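Local coordinates for protein manganese-containing pseudocatalase (Thermus thermophilus, PDB 2V8T) that probably breaks down hydrogen peroxide to water and oxygen, as a catalase, using a pair of manganese ions bound in each subunit, at residues M41-M44 with Y45-F48; A114-A118 with G119-S123; E203-K206 with M207-I210; P287-L290 with Y291-K295. All coordinates share one frame; numbering follows the deposited sequence.

Interaction 1 (M41-M44 with Y45-F48)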
# COMPACT_ATOMS: atom_id res chain seq x y z
N MET A 41 -17.17 -0.61 -8.96
CA MET A 41 -16.74 0.74 -8.67
C MET A 41 -16.30 1.47 -9.93
O MET A 41 -16.45 2.70 -10.03
CB MET A 41 -15.64 0.69 -7.62
CG MET A 41 -16.15 0.23 -6.23
SD MET A 41 -17.04 1.58 -5.36
CE MET A 41 -18.10 0.72 -4.17
N ASN A 42 -15.75 0.74 -10.92
CA ASN A 42 -15.48 1.36 -12.20
C ASN A 42 -16.76 1.99 -12.79
O ASN A 42 -16.78 3.14 -13.18
CB ASN A 42 -14.90 0.33 -13.21
CG ASN A 42 -13.39 0.29 -13.10
OD1 ASN A 42 -12.73 1.11 -13.72
ND2 ASN A 42 -12.85 -0.62 -12.30
N TYR A 43 -17.81 1.15 -12.87
CA TYR A 43 -19.02 1.66 -13.56
C TYR A 43 -19.71 2.69 -12.69
O TYR A 43 -20.30 3.66 -13.22
CB TYR A 43 -19.92 0.51 -13.93
CG TYR A 43 -19.23 -0.59 -14.67
CD1 TYR A 43 -18.06 -0.42 -15.43
CD2 TYR A 43 -19.74 -1.89 -14.60
CE1 TYR A 43 -17.40 -1.49 -16.00
CE2 TYR A 43 -19.12 -2.97 -15.19
CZ TYR A 43 -17.92 -2.76 -15.89
OH TYR A 43 -17.23 -3.79 -16.45
N MET A 44 -19.67 2.53 -11.38
CA MET A 44 -20.31 3.49 -10.50
C MET A 44 -19.66 4.85 -10.69
O MET A 44 -20.35 5.86 -10.92
CB MET A 44 -20.23 3.04 -9.07
CG MET A 44 -21.10 3.75 -8.16
SD MET A 44 -22.87 3.60 -8.49
CE MET A 44 -23.10 2.20 -8.11
N TYR A 45 -18.32 4.94 -10.54
CA TYR A 45 -17.66 6.23 -10.68
C TYR A 45 -17.77 6.77 -12.09
O TYR A 45 -17.96 7.98 -12.27
CB TYR A 45 -16.23 6.18 -10.16
CG TYR A 45 -16.20 6.29 -8.66
CD1 TYR A 45 -16.04 7.50 -8.01
CD2 TYR A 45 -16.42 5.20 -7.83
CE1 TYR A 45 -16.09 7.61 -6.66
CE2 TYR A 45 -16.49 5.28 -6.44
CZ TYR A 45 -16.31 6.54 -5.88
OH TYR A 45 -16.34 6.67 -4.50
N GLN A 46 -17.64 5.91 -13.12
CA GLN A 46 -17.84 6.43 -14.47
C GLN A 46 -19.23 7.05 -14.60
O GLN A 46 -19.42 8.07 -15.25
CB GLN A 46 -17.66 5.32 -15.52
CG GLN A 46 -16.20 4.91 -15.68
CD GLN A 46 -16.09 3.64 -16.48
OE1 GLN A 46 -17.06 3.25 -17.13
NE2 GLN A 46 -14.94 2.99 -16.47
N SER A 47 -20.26 6.40 -14.00
CA SER A 47 -21.59 6.93 -14.10
C SER A 47 -21.70 8.28 -13.39
O SER A 47 -22.35 9.21 -13.91
CB SER A 47 -22.64 5.94 -13.61
OG SER A 47 -22.75 5.81 -12.20
N PHE A 48 -21.08 8.43 -12.22
CA PHE A 48 -21.10 9.72 -11.54
C PHE A 48 -20.44 10.79 -12.42
O PHE A 48 -20.93 11.92 -12.54
CB PHE A 48 -20.36 9.65 -10.20
CG PHE A 48 -20.91 8.65 -9.20
CD1 PHE A 48 -22.21 8.17 -9.25
CD2 PHE A 48 -20.08 8.24 -8.15
CE1 PHE A 48 -22.68 7.29 -8.28
CE2 PHE A 48 -20.57 7.37 -7.18
CZ PHE A 48 -21.85 6.90 -7.24
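M44 turns its CG away from the backbone N (chi1 -166°), which swings CG to the outer end of the F48 ring, and the bend at chi2 (62°) then places SD beside that ring. M44 CG meets F48 CZ at 3.4 Å, while M44 SD lies 4.4 Å from the centroid of the F48 ring, approaching it obliquely as a Met-aromatic contact. M44 O sits 3.3 Å above one face of the F48 ring, shifted toward its rim. F48 N donates to M44 O at 3.0 Å. A second bond to M44 O comes from S47 OG at 2.7 Å; S47 OG also bonds R4 of a second subunit. One turn earlier, M41 SD reaches Y45 CE2 at 3.9 Å, here at the edge of the ring. M41 with Y45 and M44 with F48 are i to i+4 pairs along helix 36-49, part of the ferritin-like helical bundle around the manganese pair. Trading F48 for an alanine would probably leave M44 SD without its aromatic neighbour and open a gap beside A78 of the second subunit. Y43 and Q46 run alongside each other on another side of the helix: Q46 OE1 is bonded to N151, and Y43 OH to the manganese ligand E155.

Interaction 2 (A114-A118 with G119-S123)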
# COMPACT_ATOMS: atom_id res chain seq x y z
N ALA A 114 -7.17 -14.37 8.12
CA ALA A 114 -7.92 -13.15 8.38
C ALA A 114 -9.43 -13.40 8.41
O ALA A 114 -10.13 -12.75 9.18
CB ALA A 114 -7.57 -12.07 7.38
N HIS A 115 -9.93 -14.33 7.58
CA HIS A 115 -11.34 -14.69 7.61
C HIS A 115 -11.84 -15.03 9.00
O HIS A 115 -13.02 -14.88 9.27
CB HIS A 115 -11.58 -15.91 6.70
CG HIS A 115 -11.75 -15.59 5.27
ND1 HIS A 115 -11.43 -16.53 4.30
CD2 HIS A 115 -12.30 -14.50 4.67
CE1 HIS A 115 -11.80 -15.98 3.14
NE2 HIS A 115 -12.33 -14.76 3.32
N PHE A 116 -10.93 -15.58 9.85
CA PHE A 116 -11.27 -16.09 11.17
C PHE A 116 -10.81 -15.18 12.31
O PHE A 116 -11.24 -15.38 13.44
CB PHE A 116 -10.70 -17.50 11.34
CG PHE A 116 -11.27 -18.45 10.35
CD1 PHE A 116 -12.50 -19.07 10.67
CD2 PHE A 116 -10.65 -18.71 9.16
CE1 PHE A 116 -13.14 -19.89 9.80
CE2 PHE A 116 -11.31 -19.55 8.22
CZ PHE A 116 -12.56 -20.11 8.59
N ILE A 117 -9.92 -14.24 12.04
CA ILE A 117 -9.41 -13.29 13.04
C ILE A 117 -10.09 -11.93 12.88
O ILE A 117 -10.79 -11.46 13.76
CB ILE A 117 -7.87 -13.18 12.98
CG1 ILE A 117 -7.19 -14.54 13.19
CG2 ILE A 117 -7.40 -12.13 14.00
CD1 ILE A 117 -5.71 -14.54 12.87
N ALA A 118 -9.87 -11.29 11.74
CA ALA A 118 -10.52 -10.02 11.46
C ALA A 118 -12.02 -10.20 11.19
O ALA A 118 -12.86 -9.44 11.65
CB ALA A 118 -9.89 -9.33 10.25
N GLY A 119 -12.34 -11.16 10.34
CA GLY A 119 -13.72 -11.53 10.13
C GLY A 119 -14.17 -12.49 11.21
O GLY A 119 -13.37 -13.21 11.81
N GLY A 120 -15.48 -12.57 11.42
CA GLY A 120 -16.07 -13.61 12.22
C GLY A 120 -16.45 -14.80 11.35
O GLY A 120 -17.63 -15.13 11.20
N ALA A 121 -15.42 -15.40 10.72
CA ALA A 121 -15.65 -16.40 9.66
C ALA A 121 -16.59 -15.81 8.59
O ALA A 121 -17.64 -16.38 8.28
CB ALA A 121 -16.12 -17.73 10.19
N ASN A 122 -16.20 -14.67 8.02
CA ASN A 122 -17.03 -14.00 7.02
C ASN A 122 -16.12 -13.32 5.98
O ASN A 122 -14.91 -13.17 6.15
CB ASN A 122 -18.04 -13.04 7.65
CG ASN A 122 -17.49 -11.97 8.55
OD1 ASN A 122 -16.59 -11.13 8.07
ND2 ASN A 122 -17.86 -11.91 9.75
N SER A 123 -16.79 -12.89 4.89
CA SER A 123 -16.11 -12.24 3.79
C SER A 123 -15.44 -10.95 4.23
O SER A 123 -15.85 -10.28 5.18
CB SER A 123 -17.11 -11.93 2.66
OG SER A 123 -17.94 -10.82 2.90
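G119 N reaches back five residues to A114 O at 3.0 Å in a nearly straight bond (N-H...O 169°), joining G119 to the first residue of the weakly bonded helix about 114-117, and the chain then swings through an inverse gamma turn centred on G120. That turn lays the next residues against H115 O, which receives two weak bonds from them: A121 N to H115 O at 2.9 Å with a strongly bent angle (116°), and N122 N to H115 O at 3.4 Å. G119 passes so close to H115 O that a CB there would clash. Two aromatic side chains flank the turn. F116 CE1 touches the methyl CB of A121 at 3.7 Å, and the F116 ring also meets F106 edge-to-face. The imidazole of H115, with CG beside its own backbone N (chi1 -83°), brings CD2 to 3.3 Å from N122 O, which lies obliquely to the ring, while NE2 is bonded to Q27. Two neighbouring subunits also bond this backbone: R51 of a second subunit at G120 O and R164 of a third at I117 O. N122 O is buried without a hydrogen-bond partner in the model, and the slightly polar C-H at H115 CD2 may offer at most weak compensation.

Interaction 3 (E203-K206 with M207-I210)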
# COMPACT_ATOMS: atom_id res chain seq x y z
N GLU A 203 -15.87 -3.94 -34.84
CA GLU A 203 -16.77 -5.03 -34.49
C GLU A 203 -16.28 -5.81 -33.27
O GLU A 203 -15.91 -6.98 -33.34
CB GLU A 203 -16.94 -5.98 -35.69
CG GLU A 203 -17.61 -5.25 -36.86
CD GLU A 203 -17.83 -6.14 -38.06
OE1 GLU A 203 -17.71 -7.40 -37.92
OE2 GLU A 203 -18.13 -5.54 -39.13
N MET A 204 -16.26 -5.12 -32.12
CA MET A 204 -15.67 -5.70 -30.92
C MET A 204 -16.27 -7.00 -30.51
O MET A 204 -15.58 -7.88 -29.97
CB MET A 204 -15.75 -4.69 -29.77
CG MET A 204 -14.88 -3.48 -29.95
SD MET A 204 -13.13 -3.83 -30.14
CE MET A 204 -12.75 -4.50 -28.51
N THR A 205 -17.59 -7.21 -30.70
CA THR A 205 -18.18 -8.46 -30.28
C THR A 205 -17.64 -9.64 -31.05
O THR A 205 -17.75 -10.79 -30.55
CB THR A 205 -19.72 -8.45 -30.35
OG1 THR A 205 -20.16 -8.26 -31.68
CG2 THR A 205 -20.33 -7.44 -29.39
N LYS A 206 -17.05 -9.44 -32.23
CA LYS A 206 -16.49 -10.52 -32.97
C LYS A 206 -15.22 -11.12 -32.33
O LYS A 206 -14.81 -12.22 -32.66
CB LYS A 206 -16.12 -10.05 -34.40
CG LYS A 206 -15.31 -10.99 -35.32
CD LYS A 206 -15.06 -10.36 -36.66
CE LYS A 206 -14.05 -11.19 -37.44
NZ LYS A 206 -13.95 -10.46 -38.77
N MET A 207 -14.64 -10.39 -31.39
CA MET A 207 -13.50 -10.90 -30.63
C MET A 207 -13.91 -11.91 -29.58
O MET A 207 -13.08 -12.64 -29.06
CB MET A 207 -12.77 -9.63 -29.82
CG MET A 207 -11.31 -9.87 -29.64
SD MET A 207 -10.61 -8.50 -28.88
CE MET A 207 -10.45 -7.43 -30.28
N LEU A 208 -15.19 -11.94 -29.20
CA LEU A 208 -15.66 -12.79 -28.12
C LEU A 208 -15.81 -14.23 -28.63
O LEU A 208 -16.16 -14.44 -29.81
CB LEU A 208 -16.98 -12.27 -27.57
CG LEU A 208 -16.90 -10.85 -26.98
CD1 LEU A 208 -18.29 -10.29 -26.66
CD2 LEU A 208 -16.01 -10.81 -25.72
N PRO A 209 -15.66 -15.23 -27.77
CA PRO A 209 -15.30 -15.10 -26.35
C PRO A 209 -13.76 -14.93 -26.18
O PRO A 209 -12.97 -15.39 -26.99
CB PRO A 209 -15.79 -16.41 -25.76
CG PRO A 209 -15.57 -17.41 -26.89
CD PRO A 209 -15.94 -16.63 -28.13
N ILE A 210 -13.43 -14.34 -25.04
CA ILE A 210 -12.08 -14.28 -24.50
C ILE A 210 -12.15 -14.82 -23.07
O ILE A 210 -12.98 -14.35 -22.30
CB ILE A 210 -11.54 -12.84 -24.48
CG1 ILE A 210 -11.46 -12.27 -25.89
CG2 ILE A 210 -10.19 -12.80 -23.79
CD1 ILE A 210 -11.28 -10.74 -25.91
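M204 and M207 lie side by side and point the same way, their methyl ends meeting with M204 CE 4.1 Å from M207 CE. They arrive there by different routes: M204 sets out with CG beside its backbone N and folds at both chi2 and chi3, whereas M207 has CG anti to N (chi1 -150°), runs straight through chi2 and bends only at chi3. Both methionines also pack on M204 of a fourth subunit, so the pair belongs to a subunit interface. L208 leaves in another direction, its CD1 passing 4.4 Å from T205 CB before the side chain settles against F152 and V156 of helix 144-166. Backbone bonds three residues apart hold 204-208, within the loop between helices 172-200 and 219-226, in successive turns: M207 N to M204 O at 3.0 Å and L208 N to T205 O at 3.1 Å. T205 OG1 bonds E197, tying the turn back to helix 172-200. Where the methionines meet, the groups are apolar, so that contact is van der Waals in kind, whereas the hydrogen bonds described here are made by the backbone and by T205 OG1.

Interaction 4 (P287-L290 with Y291-K295)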
# COMPACT_ATOMS: atom_id res chain seq x y z
N PRO A 287 -25.97 -16.09 21.91
CA PRO A 287 -26.86 -15.03 21.43
C PRO A 287 -28.29 -15.08 21.95
O PRO A 287 -29.09 -14.22 21.59
CB PRO A 287 -26.83 -15.24 19.92
CG PRO A 287 -26.62 -16.73 19.76
CD PRO A 287 -25.65 -17.04 20.83
N GLY A 288 -28.61 -16.05 22.82
CA GLY A 288 -30.00 -16.16 23.24
C GLY A 288 -30.55 -14.90 23.89
O GLY A 288 -31.72 -14.57 23.66
N GLU A 289 -29.78 -14.23 24.74
CA GLU A 289 -30.28 -13.00 25.35
C GLU A 289 -30.57 -11.93 24.32
O GLU A 289 -31.58 -11.22 24.43
CB GLU A 289 -29.34 -12.49 26.46
CG GLU A 289 -29.39 -11.07 27.01
CD GLU A 289 -28.06 -10.70 27.73
OE1 GLU A 289 -27.68 -11.51 28.59
OE2 GLU A 289 -27.44 -9.65 27.38
N LEU A 290 -29.71 -11.80 23.31
CA LEU A 290 -29.96 -10.78 22.28
C LEU A 290 -31.19 -11.15 21.46
O LEU A 290 -31.98 -10.26 21.08
CB LEU A 290 -28.75 -10.58 21.34
CG LEU A 290 -27.47 -10.12 22.04
CD1 LEU A 290 -26.45 -9.67 20.97
CD2 LEU A 290 -27.70 -9.02 23.10
N TYR A 291 -31.39 -12.43 21.18
CA TYR A 291 -32.59 -12.86 20.46
C TYR A 291 -33.85 -12.49 21.26
O TYR A 291 -34.87 -12.11 20.68
CB TYR A 291 -32.57 -14.33 20.16
CG TYR A 291 -31.47 -14.82 19.24
CD1 TYR A 291 -30.76 -13.97 18.39
CD2 TYR A 291 -31.14 -16.16 19.23
CE1 TYR A 291 -29.77 -14.45 17.56
CE2 TYR A 291 -30.15 -16.67 18.38
CZ TYR A 291 -29.47 -15.79 17.54
OH TYR A 291 -28.47 -16.25 16.71
N GLU A 292 -33.78 -12.63 22.59
CA GLU A 292 -34.90 -12.24 23.44
C GLU A 292 -35.15 -10.76 23.40
O GLU A 292 -36.30 -10.30 23.39
CB GLU A 292 -34.69 -12.79 24.84
CG GLU A 292 -35.78 -12.50 25.80
CD GLU A 292 -37.13 -13.10 25.47
OE1 GLU A 292 -37.26 -14.01 24.63
OE2 GLU A 292 -38.10 -12.65 26.13
N ILE A 293 -34.09 -9.95 23.41
CA ILE A 293 -34.22 -8.49 23.29
C ILE A 293 -34.97 -8.17 22.00
O ILE A 293 -35.88 -7.33 21.98
CB ILE A 293 -32.86 -7.77 23.39
CG1 ILE A 293 -32.33 -7.88 24.81
CG2 ILE A 293 -32.92 -6.36 22.90
CD1 ILE A 293 -30.90 -7.40 24.96
N ALA A 294 -34.54 -8.79 20.89
CA ALA A 294 -35.18 -8.51 19.60
C ALA A 294 -36.66 -8.89 19.63
O ALA A 294 -37.51 -8.14 19.16
CB ALA A 294 -34.45 -9.23 18.49
N LYS A 295 -36.96 -10.06 20.20
CA LYS A 295 -38.37 -10.49 20.31
C LYS A 295 -39.18 -9.44 21.06
O LYS A 295 -40.33 -9.11 20.71
CB LYS A 295 -38.49 -11.79 21.09
CG LYS A 295 -38.15 -12.97 20.29
CD LYS A 295 -38.17 -14.20 21.13
CE LYS A 295 -37.78 -15.43 20.36
NZ LYS A 295 -37.65 -16.66 21.24
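P287 O takes the backbone N-H of Y291 N at 2.9 Å, with the donor nearly along the C=O axis (167°), and so provides the first of four bonds that start helix 288-299. P287 O also lies 3.4 Å above one face of the Y291 ring, offset toward the rim. Over the ring, too, comes the proline itself: P287 CB stands 3.9 Å from the centroid of the Y291 ring and 25° off its normal, a CH-pi contact, with Y291 CZ the nearest ring atom to P287 CB at 3.6 Å. Y291 has CG anti to its carbonyl carbon (chi1 -63°), which turns the ring back toward the helix start, where its hydroxyl bonds D92 O. A valine in place of Y291 would probably strip P287 of its aromatic platform and leave D92 O without this partner. On another side of the helix, L290 CD2 and I293 CD1 touch at 4.0 Å, the two side chains lying side by side and pointing the same way; L290 also packs on L56 and I293 on S198, both of a second subunit. Because Y291 holds P287 through its backbone N-H and its ring together, the first turn of this helix is probably fixed in both backbone and side-chain position.

In the fold
From the N terminus the four contacts follow in series; none nests in or crosses another, and each closes only a local turn. Interaction 1 lies within helix 36-49, beside the manganese pair. Interaction 2 spans the short helix 114-117 and the start of the loop toward helix 144-166, whereas interaction 3 shapes part of the loop between helices 172-200 and 219-226, on the opposite side of the chain's centre. Interaction 4 begins the C-terminal helix 288-299, with its centre about 55 Å from that of interaction 3. Interactions 1, 2 and 4 all touch the second subunit. S123 of interaction 2 packs on Y45 of the second subunit, so equivalents of interactions 1 and 2 meet across subunits; interaction 3 instead faces the fourth.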